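Local coordinates for protein carboxyl esterase NP (Bacillus subtilis, PDB 4CCW) that hydrolyses carboxylic esters to an alcohol and a carboxylate, as a carboxylesterase of the alpha/beta hydrolase superfamily, at residues Y107-L112 with L140-R145; L159-D164 with E244-P249. One frame throughout, in Å; residues are numbered along the deposited sequence.

Interaction 1: residues Y107-L112 with L140-R145; sequences YANWLL and LRMPER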
ATOM      1  N   TYR A 107      13.720  -3.532  -3.554  1.00 30.43           N
ATOM      2  CA  TYR A 107      12.602  -3.076  -2.743  1.00 30.16           C
ATOM      3  C   TYR A 107      12.617  -3.615  -1.305  1.00 29.61           C
ATOM      4  O   TYR A 107      12.307  -2.880  -0.376  1.00 30.08           O
ATOM      5  CB  TYR A 107      11.271  -3.379  -3.444  1.00 29.26           C
ATOM      6  CG  TYR A 107      10.952  -2.468  -4.634  1.00 29.93           C
ATOM      7  CD1 TYR A 107      10.896  -1.077  -4.487  1.00 30.55           C
ATOM      8  CD2 TYR A 107      10.656  -3.007  -5.890  1.00 29.93           C
ATOM      9  CE1 TYR A 107      10.573  -0.252  -5.569  1.00 30.94           C
ATOM     10  CE2 TYR A 107      10.333  -2.194  -6.972  1.00 30.23           C
ATOM     11  CZ  TYR A 107      10.289  -0.822  -6.810  1.00 30.63           C
ATOM     12  OH  TYR A 107       9.967  -0.022  -7.894  1.00 31.35           O
ATOM     13  N   ALA A 108      12.971  -4.887  -1.113  1.00 29.75           N
ATOM     14  CA  ALA A 108      13.092  -5.428   0.245  1.00 29.75           C
ATOM     15  C   ALA A 108      14.217  -4.739   1.033  1.00 31.11           C
ATOM     16  O   ALA A 108      14.056  -4.448   2.222  1.00 31.20           O
ATOM     17  CB  ALA A 108      13.289  -6.937   0.230  1.00 29.76           C
ATOM     18  N   ASN A 109      15.342  -4.487   0.369  1.00 31.68           N
ATOM     19  CA  ASN A 109      16.465  -3.757   0.971  1.00 33.55           C
ATOM     20  C   ASN A 109      16.109  -2.299   1.286  1.00 33.51           C
ATOM     21  O   ASN A 109      16.619  -1.729   2.249  1.00 34.24           O
ATOM     22  CB  ASN A 109      17.711  -3.806   0.077  1.00 34.56           C
ATOM     23  CG  ASN A 109      18.426  -5.151   0.116  1.00 35.74           C
ATOM     24  OD1 ASN A 109      18.285  -5.925   1.067  1.00 35.55           O
ATOM     25  ND2 ASN A 109      19.212  -5.431  -0.927  1.00 36.16           N
ATOM     26  N   TRP A 110      15.242  -1.700   0.467  1.00 32.90           N
ATOM     27  CA  TRP A 110      14.746  -0.343   0.730  1.00 33.07           C
ATOM     28  C   TRP A 110      13.988  -0.343   2.041  1.00 32.76           C
ATOM     29  O   TRP A 110      14.254   0.462   2.936  1.00 32.81           O
ATOM     30  CB  TRP A 110      13.865   0.160  -0.434  1.00 32.73           C
ATOM     31  CG  TRP A 110      12.943   1.291  -0.030  1.00 32.72           C
ATOM     32  CD1 TRP A 110      13.288   2.613   0.245  1.00 33.64           C
ATOM     33  CD2 TRP A 110      11.496   1.216   0.215  1.00 32.10           C
ATOM     34  NE1 TRP A 110      12.186   3.346   0.615  1.00 33.72           N
ATOM     35  CE2 TRP A 110      11.075   2.565   0.617  1.00 32.44           C
ATOM     36  CE3 TRP A 110      10.536   0.210   0.121  1.00 30.58           C
ATOM     37  CZ2 TRP A 110       9.754   2.860   0.925  1.00 31.78           C
ATOM     38  CZ3 TRP A 110       9.208   0.522   0.439  1.00 30.24           C
ATOM     39  CH2 TRP A 110       8.828   1.816   0.824  1.00 30.50           C
ATOM     40  N   LEU A 111      13.061  -1.281   2.173  1.00 31.39           N
ATOM     41  CA  LEU A 111      12.241  -1.378   3.375  1.00 31.37           C
ATOM     42  C   LEU A 111      13.074  -1.770   4.601  1.00 32.17           C
ATOM     43  O   LEU A 111      12.796  -1.306   5.715  1.00 32.25           O
ATOM     44  CB  LEU A 111      11.073  -2.336   3.137  1.00 30.17           C
ATOM     45  CG  LEU A 111       9.886  -2.318   4.111  1.00 29.95           C
ATOM     46  CD1 LEU A 111       9.366  -0.912   4.385  1.00 29.88           C
ATOM     47  CD2 LEU A 111       8.780  -3.202   3.561  1.00 28.93           C
ATOM     48  N   LEU A 112      14.080  -2.623   4.395  1.00 32.53           N
ATOM     49  CA  LEU A 112      15.058  -2.941   5.442  1.00 33.97           C
ATOM     50  C   LEU A 112      15.619  -1.652   6.045  1.00 35.03           C
ATOM     51  O   LEU A 112      15.553  -1.456   7.262  1.00 35.48           O
ATOM     52  CB  LEU A 112      16.193  -3.822   4.890  1.00 34.81           C
ATOM     53  CG  LEU A 112      17.397  -4.118   5.809  1.00 36.41           C
ATOM     54  CD1 LEU A 112      16.976  -4.875   7.056  1.00 36.46           C
ATOM     55  CD2 LEU A 112      18.482  -4.896   5.071  1.00 37.16           C
ATOM     56  N   LEU A 140       8.538 -12.682   3.265  1.00 26.15           N
ATOM     57  CA  LEU A 140       9.146 -13.911   2.749  1.00 27.54           C
ATOM     58  C   LEU A 140      10.665 -13.857   2.827  1.00 29.23           C
ATOM     59  O   LEU A 140      11.314 -14.872   3.066  1.00 30.51           O
ATOM     60  CB  LEU A 140       8.705 -14.198   1.311  1.00 27.10           C
ATOM     61  CG  LEU A 140       7.258 -14.654   1.091  1.00 26.25           C
ATOM     62  CD1 LEU A 140       6.991 -14.857  -0.385  1.00 26.23           C
ATOM     63  CD2 LEU A 140       6.935 -15.933   1.850  1.00 26.83           C
ATOM     64  N   ARG A 141      11.228 -12.666   2.628  1.00 29.82           N
ATOM     65  CA  ARG A 141      12.684 -12.507   2.642  1.00 31.68           C
ATOM     66  C   ARG A 141      13.250 -12.334   4.054  1.00 32.98           C
ATOM     67  O   ARG A 141      14.376 -12.774   4.335  1.00 34.23           O
ATOM     68  CB  ARG A 141      13.118 -11.350   1.736  1.00 31.78           C
ATOM     69  CG  ARG A 141      12.975 -11.649   0.252  1.00 32.04           C
ATOM     70  CD  ARG A 141      12.927 -10.364  -0.561  1.00 31.78           C
ATOM     71  NE  ARG A 141      12.808 -10.623  -1.990  1.00 31.97           N
ATOM     72  CZ  ARG A 141      13.831 -10.904  -2.792  1.00 32.67           C
ATOM     73  NH1 ARG A 141      15.070 -10.976  -2.312  1.00 33.65           N
ATOM     74  NH2 ARG A 141      13.610 -11.132  -4.073  1.00 32.62           N
ATOM     75  N   MET A 142      12.465 -11.720   4.939  1.00 32.81           N
ATOM     76  CA  MET A 142      12.935 -11.305   6.265  1.00 34.34           C
ATOM     77  C   MET A 142      11.912 -11.533   7.377  1.00 34.00           C
ATOM     78  O   MET A 142      11.497 -10.579   8.047  1.00 32.61           O
ATOM     79  CB  MET A 142      13.330  -9.838   6.222  1.00 36.10           C
ATOM     80  CG  MET A 142      14.270  -9.533   5.072  1.00 38.51           C
ATOM     81  SD  MET A 142      15.263  -8.095   5.404  1.00 43.04           S
ATOM     82  CE  MET A 142      15.996  -7.841   3.786  1.00 41.94           C
ATOM     83  N   PRO A 143      11.524 -12.805   7.600  1.00 34.08           N
ATOM     84  CA  PRO A 143      10.516 -13.153   8.614  1.00 34.47           C
ATOM     85  C   PRO A 143      10.908 -12.731  10.022  1.00 35.60           C
ATOM     86  O   PRO A 143      10.051 -12.621  10.909  1.00 35.73           O
ATOM     87  CB  PRO A 143      10.439 -14.681   8.524  1.00 34.73           C
ATOM     88  CG  PRO A 143      11.741 -15.102   7.918  1.00 35.34           C
ATOM     89  CD  PRO A 143      12.088 -14.007   6.956  1.00 34.69           C
ATOM     90  N   GLU A 144      12.206 -12.515  10.219  1.00 36.67           N
ATOM     91  CA  GLU A 144      12.764 -12.116  11.501  1.00 38.09           C
ATOM     92  C   GLU A 144      12.396 -10.680  11.913  1.00 37.00           C
ATOM     93  O   GLU A 144      12.665 -10.272  13.060  1.00 38.01           O
ATOM     94  CB  GLU A 144      14.293 -12.267  11.469  1.00 40.72           C
ATOM     95  CG  GLU A 144      15.021 -11.216  10.631  1.00 41.81           C
ATOM     96  CD  GLU A 144      15.207 -11.598   9.165  1.00 42.74           C
ATOM     97  OE1 GLU A 144      14.636 -12.615   8.716  1.00 41.93           O
ATOM     98  OE2 GLU A 144      15.944 -10.870   8.456  1.00 44.40           O
ATOM     99  N   ARG A 145      11.833  -9.923  10.970  1.00 34.83           N
ATOM    100  CA  ARG A 145      11.489  -8.509  11.162  1.00 33.77           C
ATOM    101  C   ARG A 145       9.991  -8.229  11.179  1.00 32.77           C
ATOM    102  O   ARG A 145       9.576  -7.093  11.427  1.00 31.88           O
ATOM    103  CB  ARG A 145      12.131  -7.632  10.072  1.00 33.10           C
ATOM    104  CG  ARG A 145      13.648  -7.772   9.938  1.00 34.04           C
ATOM    105  CD  ARG A 145      14.423  -7.506  11.237  1.00 35.02           C
ATOM    106  NE  ARG A 145      14.455  -6.090  11.622  1.00 34.74           N
ATOM    107  CZ  ARG A 145      15.289  -5.180  11.107  1.00 35.03           C
ATOM    108  NH1 ARG A 145      16.183  -5.534  10.192  1.00 34.61           N
ATOM    109  NH2 ARG A 145      15.245  -3.913  11.520  1.00 34.80           N
TER
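Met142 and Leu112 make the apolar centre of this contact, their side chains crossing at about a right angle. The thioether SD of Met142 lies 4.0 Å from Leu112 CD1, and its terminal CE reaches on toward the other branch, 4.1 Å from Leu112 CD2. The same methyl ends 4.0 Å from Asn109 OD1. Met142 is extended beyond CG (chi2 -155°, chi3 -170°), which carries SD and CE across to the helix. On one side of it Ala108 CB meets the aliphatic part of Arg141, at 3.5 Å from CD; on the other, Leu112 CD1 comes to 3.3 Å from Arg145 NH1, a close approach of a methyl to a guanidinium nitrogen. No hydrogen bond joins the two segments.

In the alpha/beta hydrolase fold the contact sets helix 104-118 against the C-terminal end of helix 130-141 and the turn leading into strand 146-152. The backbones are closest at Ala108 and Arg141, with CA atoms 7.5 Å apart, and Met142 is the first residue to leave helical geometry.

The two arginines are steered from the next shell. Arg145, bent at chi2 and chi3, gives its NE to the carbonyl O of Glu121 and its NH2 to that of Ile120, while NH2 also forms a salt bridge with Asp116, near the end of the same helix that carries Leu112. Arg141 NE is hydrogen-bonded to Asn137 OD1, one helical turn back. Phe138 of helix 130-141 is touched by both Leu111 and Arg145.

Interaction 2: residues L159-D164 with E244-P249; sequences LPFHHD and EVIYDP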
ATOM      1  N   LEU A 159      -2.521 -14.090  -7.620  1.00 21.82           N
ATOM      2  CA  LEU A 159      -3.005 -14.269  -8.986  1.00 21.80           C
ATOM      3  C   LEU A 159      -2.489 -13.133  -9.840  1.00 21.44           C
ATOM      4  O   LEU A 159      -2.251 -12.051  -9.304  1.00 21.17           O
ATOM      5  CB  LEU A 159      -4.534 -14.195  -9.046  1.00 22.60           C
ATOM      6  CG  LEU A 159      -5.371 -15.283  -8.386  1.00 23.82           C
ATOM      7  CD1 LEU A 159      -6.835 -14.979  -8.681  1.00 23.94           C
ATOM      8  CD2 LEU A 159      -4.974 -16.659  -8.912  1.00 24.75           C
ATOM      9  N   PRO A 160      -2.350 -13.356 -11.166  1.00 21.17           N
ATOM     10  CA  PRO A 160      -2.004 -12.233 -12.041  1.00 21.00           C
ATOM     11  C   PRO A 160      -3.184 -11.298 -12.219  1.00 20.50           C
ATOM     12  O   PRO A 160      -4.327 -11.708 -11.994  1.00 20.55           O
ATOM     13  CB  PRO A 160      -1.678 -12.893 -13.379  1.00 21.48           C
ATOM     14  CG  PRO A 160      -2.289 -14.242 -13.333  1.00 22.16           C
ATOM     15  CD  PRO A 160      -2.464 -14.638 -11.897  1.00 21.55           C
ATOM     16  N   PHE A 161      -2.914 -10.055 -12.613  1.00 20.29           N
ATOM     17  CA  PHE A 161      -3.973  -9.090 -12.868  1.00 20.25           C
ATOM     18  C   PHE A 161      -4.892  -9.558 -13.973  1.00 20.86           C
ATOM     19  O   PHE A 161      -4.449 -10.175 -14.957  1.00 21.42           O
ATOM     20  CB  PHE A 161      -3.393  -7.754 -13.368  1.00 20.44           C
ATOM     21  CG  PHE A 161      -2.662  -6.959 -12.330  1.00 20.20           C
ATOM     22  CD1 PHE A 161      -3.253  -6.635 -11.110  1.00 20.24           C
ATOM     23  CD2 PHE A 161      -1.387  -6.455 -12.618  1.00 20.71           C
ATOM     24  CE1 PHE A 161      -2.576  -5.845 -10.183  1.00 20.31           C
ATOM     25  CE2 PHE A 161      -0.703  -5.683 -11.688  1.00 20.85           C
ATOM     26  CZ  PHE A 161      -1.301  -5.376 -10.468  1.00 20.61           C
ATOM     27  N   HIS A 162      -6.167  -9.210 -13.856  1.00 20.64           N
ATOM     28  CA  HIS A 162      -7.044  -9.251 -15.027  1.00 21.87           C
ATOM     29  C   HIS A 162      -6.561  -8.188 -15.989  1.00 22.24           C
ATOM     30  O   HIS A 162      -6.107  -7.125 -15.558  1.00 22.02           O
ATOM     31  CB  HIS A 162      -8.468  -8.969 -14.590  1.00 22.78           C
ATOM     32  CG  HIS A 162      -9.481  -9.103 -15.692  1.00 24.82           C
ATOM     33  ND1 HIS A 162      -9.775  -8.092 -16.531  1.00 25.51           N
ATOM     34  CD2 HIS A 162     -10.286 -10.172 -16.062  1.00 26.04           C
ATOM     35  CE1 HIS A 162     -10.714  -8.492 -17.402  1.00 26.47           C
ATOM     36  NE2 HIS A 162     -11.034  -9.766 -17.112  1.00 26.50           N
ATOM     37  N   HIS A 163      -6.662  -8.426 -17.295  1.00 23.49           N
ATOM     38  CA  HIS A 163      -6.111  -7.473 -18.274  1.00 24.48           C
ATOM     39  C   HIS A 163      -6.705  -6.082 -18.181  1.00 24.81           C
ATOM     40  O   HIS A 163      -6.063  -5.087 -18.561  1.00 24.98           O
ATOM     41  CB  HIS A 163      -6.215  -8.022 -19.697  1.00 25.93           C
ATOM     42  CG  HIS A 163      -7.623  -8.030 -20.264  1.00 26.59           C
ATOM     43  ND1 HIS A 163      -8.047  -7.115 -21.164  1.00 27.42           N
ATOM     44  CD2 HIS A 163      -8.704  -8.870 -20.020  1.00 26.92           C
ATOM     45  CE1 HIS A 163      -9.326  -7.367 -21.496  1.00 28.15           C
ATOM     46  NE2 HIS A 163      -9.737  -8.434 -20.784  1.00 27.67           N
ATOM     47  N   ASP A 164      -7.931  -5.992 -17.676  1.00 24.65           N
ATOM     48  CA  ASP A 164      -8.591  -4.686 -17.528  1.00 25.91           C
ATOM     49  C   ASP A 164      -7.826  -3.761 -16.596  1.00 25.03           C
ATOM     50  O   ASP A 164      -7.860  -2.542 -16.777  1.00 25.81           O
ATOM     51  CB  ASP A 164     -10.044  -4.818 -17.058  1.00 27.67           C
ATOM     52  CG  ASP A 164     -11.009  -5.039 -18.209  1.00 30.54           C
ATOM     53  OD1 ASP A 164     -10.583  -4.961 -19.379  1.00 31.82           O
ATOM     54  OD2 ASP A 164     -12.206  -5.277 -17.936  1.00 32.31           O
ATOM     55  N   GLU A 244     -14.081  -6.926  -5.740  1.00 23.77           N
ATOM     56  CA  GLU A 244     -12.739  -6.794  -6.360  1.00 23.18           C
ATOM     57  C   GLU A 244     -12.789  -6.917  -7.877  1.00 23.27           C
ATOM     58  O   GLU A 244     -13.523  -7.744  -8.409  1.00 23.99           O
ATOM     59  CB  GLU A 244     -11.761  -7.829  -5.764  1.00 22.27           C
ATOM     60  CG  GLU A 244     -10.369  -7.798  -6.391  1.00 21.48           C
ATOM     61  CD  GLU A 244      -9.661  -6.473  -6.167  1.00 21.41           C
ATOM     62  OE1 GLU A 244      -8.984  -6.321  -5.121  1.00 21.50           O
ATOM     63  OE2 GLU A 244      -9.811  -5.584  -7.039  1.00 21.97           O
ATOM     64  N   VAL A 245     -11.991  -6.104  -8.569  1.00 23.14           N
ATOM     65  CA  VAL A 245     -11.969  -6.078 -10.033  1.00 23.56           C
ATOM     66  C   VAL A 245     -10.600  -6.423 -10.619  1.00 22.70           C
ATOM     67  O   VAL A 245     -10.493  -6.698 -11.829  1.00 23.24           O
ATOM     68  CB  VAL A 245     -12.377  -4.697 -10.596  1.00 24.52           C
ATOM     69  CG1 VAL A 245     -13.854  -4.402 -10.321  1.00 25.54           C
ATOM     70  CG2 VAL A 245     -11.449  -3.607 -10.054  1.00 24.53           C
ATOM     71  N   ILE A 246      -9.543  -6.380  -9.805  1.00 22.08           N
ATOM     72  CA  ILE A 246      -8.182  -6.559 -10.351  1.00 21.52           C
ATOM     73  C   ILE A 246      -7.856  -8.032 -10.611  1.00 21.29           C
ATOM     74  O   ILE A 246      -6.931  -8.342 -11.371  1.00 20.97           O
ATOM     75  CB  ILE A 246      -7.061  -5.853  -9.518  1.00 21.36           C
ATOM     76  CG1 ILE A 246      -6.801  -6.554  -8.172  1.00 20.90           C
ATOM     77  CG2 ILE A 246      -7.390  -4.353  -9.363  1.00 21.91           C
ATOM     78  CD1 ILE A 246      -5.392  -6.339  -7.605  1.00 20.97           C
ATOM     79  N   TYR A 247      -8.617  -8.910  -9.951  1.00 21.02           N
ATOM     80  CA  TYR A 247      -8.644 -10.352 -10.209  1.00 20.94           C
ATOM     81  C   TYR A 247      -9.874 -10.908  -9.500  1.00 21.20           C
ATOM     82  O   TYR A 247     -10.643 -10.152  -8.869  1.00 21.54           O
ATOM     83  CB  TYR A 247      -7.334 -11.041  -9.754  1.00 20.26           C
ATOM     84  CG  TYR A 247      -6.843 -10.561  -8.403  1.00 20.16           C
ATOM     85  CD1 TYR A 247      -7.706 -10.564  -7.292  1.00 20.00           C
ATOM     86  CD2 TYR A 247      -5.540 -10.094  -8.239  1.00 19.93           C
ATOM     87  CE1 TYR A 247      -7.282 -10.109  -6.065  1.00 20.41           C
ATOM     88  CE2 TYR A 247      -5.093  -9.647  -7.013  1.00 19.94           C
ATOM     89  CZ  TYR A 247      -5.972  -9.669  -5.921  1.00 20.27           C
ATOM     90  OH  TYR A 247      -5.554  -9.217  -4.696  1.00 20.41           O
ATOM     91  N   ASP A 248     -10.095 -12.212  -9.595  1.00 21.09           N
ATOM     92  CA  ASP A 248     -11.232 -12.818  -8.912  1.00 21.44           C
ATOM     93  C   ASP A 248     -10.866 -13.064  -7.445  1.00 20.84           C
ATOM     94  O   ASP A 248      -9.877 -13.754  -7.162  1.00 20.55           O
ATOM     95  CB  ASP A 248     -11.641 -14.111  -9.616  1.00 22.21           C
ATOM     96  CG  ASP A 248     -12.857 -14.769  -8.974  1.00 22.52           C
ATOM     97  OD1 ASP A 248     -12.885 -14.984  -7.743  1.00 22.77           O
ATOM     98  OD2 ASP A 248     -13.797 -15.112  -9.709  1.00 23.86           O
ATOM     99  N   PRO A 249     -11.612 -12.438  -6.508  1.00 20.83           N
ATOM    100  CA  PRO A 249     -11.131 -12.469  -5.128  1.00 21.01           C
ATOM    101  C   PRO A 249     -11.278 -13.853  -4.528  1.00 21.21           C
ATOM    102  O   PRO A 249     -10.503 -14.228  -3.667  1.00 21.03           O
ATOM    103  CB  PRO A 249     -12.030 -11.450  -4.408  1.00 21.04           C
ATOM    104  CG  PRO A 249     -13.296 -11.417  -5.212  1.00 21.65           C
ATOM    105  CD  PRO A 249     -12.854 -11.660  -6.645  1.00 21.45           C
TER
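His162 and Ile246 join two irregular backbones by a single hydrogen bond, His162 N to Ile246 O, 2.7 Å long and nearly straight at 172°. The donor is tilted 32° from the carbonyl plane. Phe161 CA adds a CA-H...O contact to the same oxygen, 3.4 Å from Ile246 O, and the nearest pair of CA atoms is that of His162 and Tyr247, 5.2 Å apart.

Leu159 CD1 sits 3.6 Å from the carbonyl Asp248 O and also packs on Tyr247 CB. Pro160 O is 3.8 Å from Tyr247 CB, and the Tyr247 ring has Ile246 CG1 over the centre of one face. Phe161 presents its ring edge to Ile246, CE1 lying 3.8 Å from CD1, while the ring stacks with Phe165 of the ligand pocket. His162 has CG anti to the backbone N (chi1 -175°); its ring serves the start of helix 163-171, where ND1 accepts from Asp164 N at 3.0 Å as an N-cap.

Segment 244-249 is the loop after strand 236-241, where alpha/beta hydrolases commonly carry the catalytic acid. Glu244 OE1 is hydrogen-bonded to ND1 of His273, the probable proton acceptor, consistent with Glu244 being the catalytic acid. Its OE2 takes two backbone donors, Val245 N at 2.7 Å on the anti side and Ile246 N from above the carboxylate plane. The two backbone bonds to OE2, with the OE1 bond to His273, should limit rotation of the carboxylate. Ile246 thus links the two segments' polar contacts, its N holding Glu244 and its O holding His162.

Overall arrangement
Interactions 1 and 2 lie in the same alpha/beta hydrolase fold, 26 Å apart between centres and about 12 Å between nearest atoms, without touching. Along the chain they follow in series: strand 146-152 leaves the turn of interaction 1 and leads toward segment 159-164 of interaction 2. Their surroundings differ. Interaction 1 is a surface packing of helix 104-118 on the end of helix 130-141 and the turn after it, away from the active site and the ligand pocket, whereas interaction 2 borders the active site: the Ile246 side chain is about 4 Å from that of His273 and about 6 Å from the bound (2-hydroxyethoxy)acetic acid. Helix 130-141 follows Ser129, a ligand-pocket residue within a GxSxG sequence consistent with a nucleophile elbow.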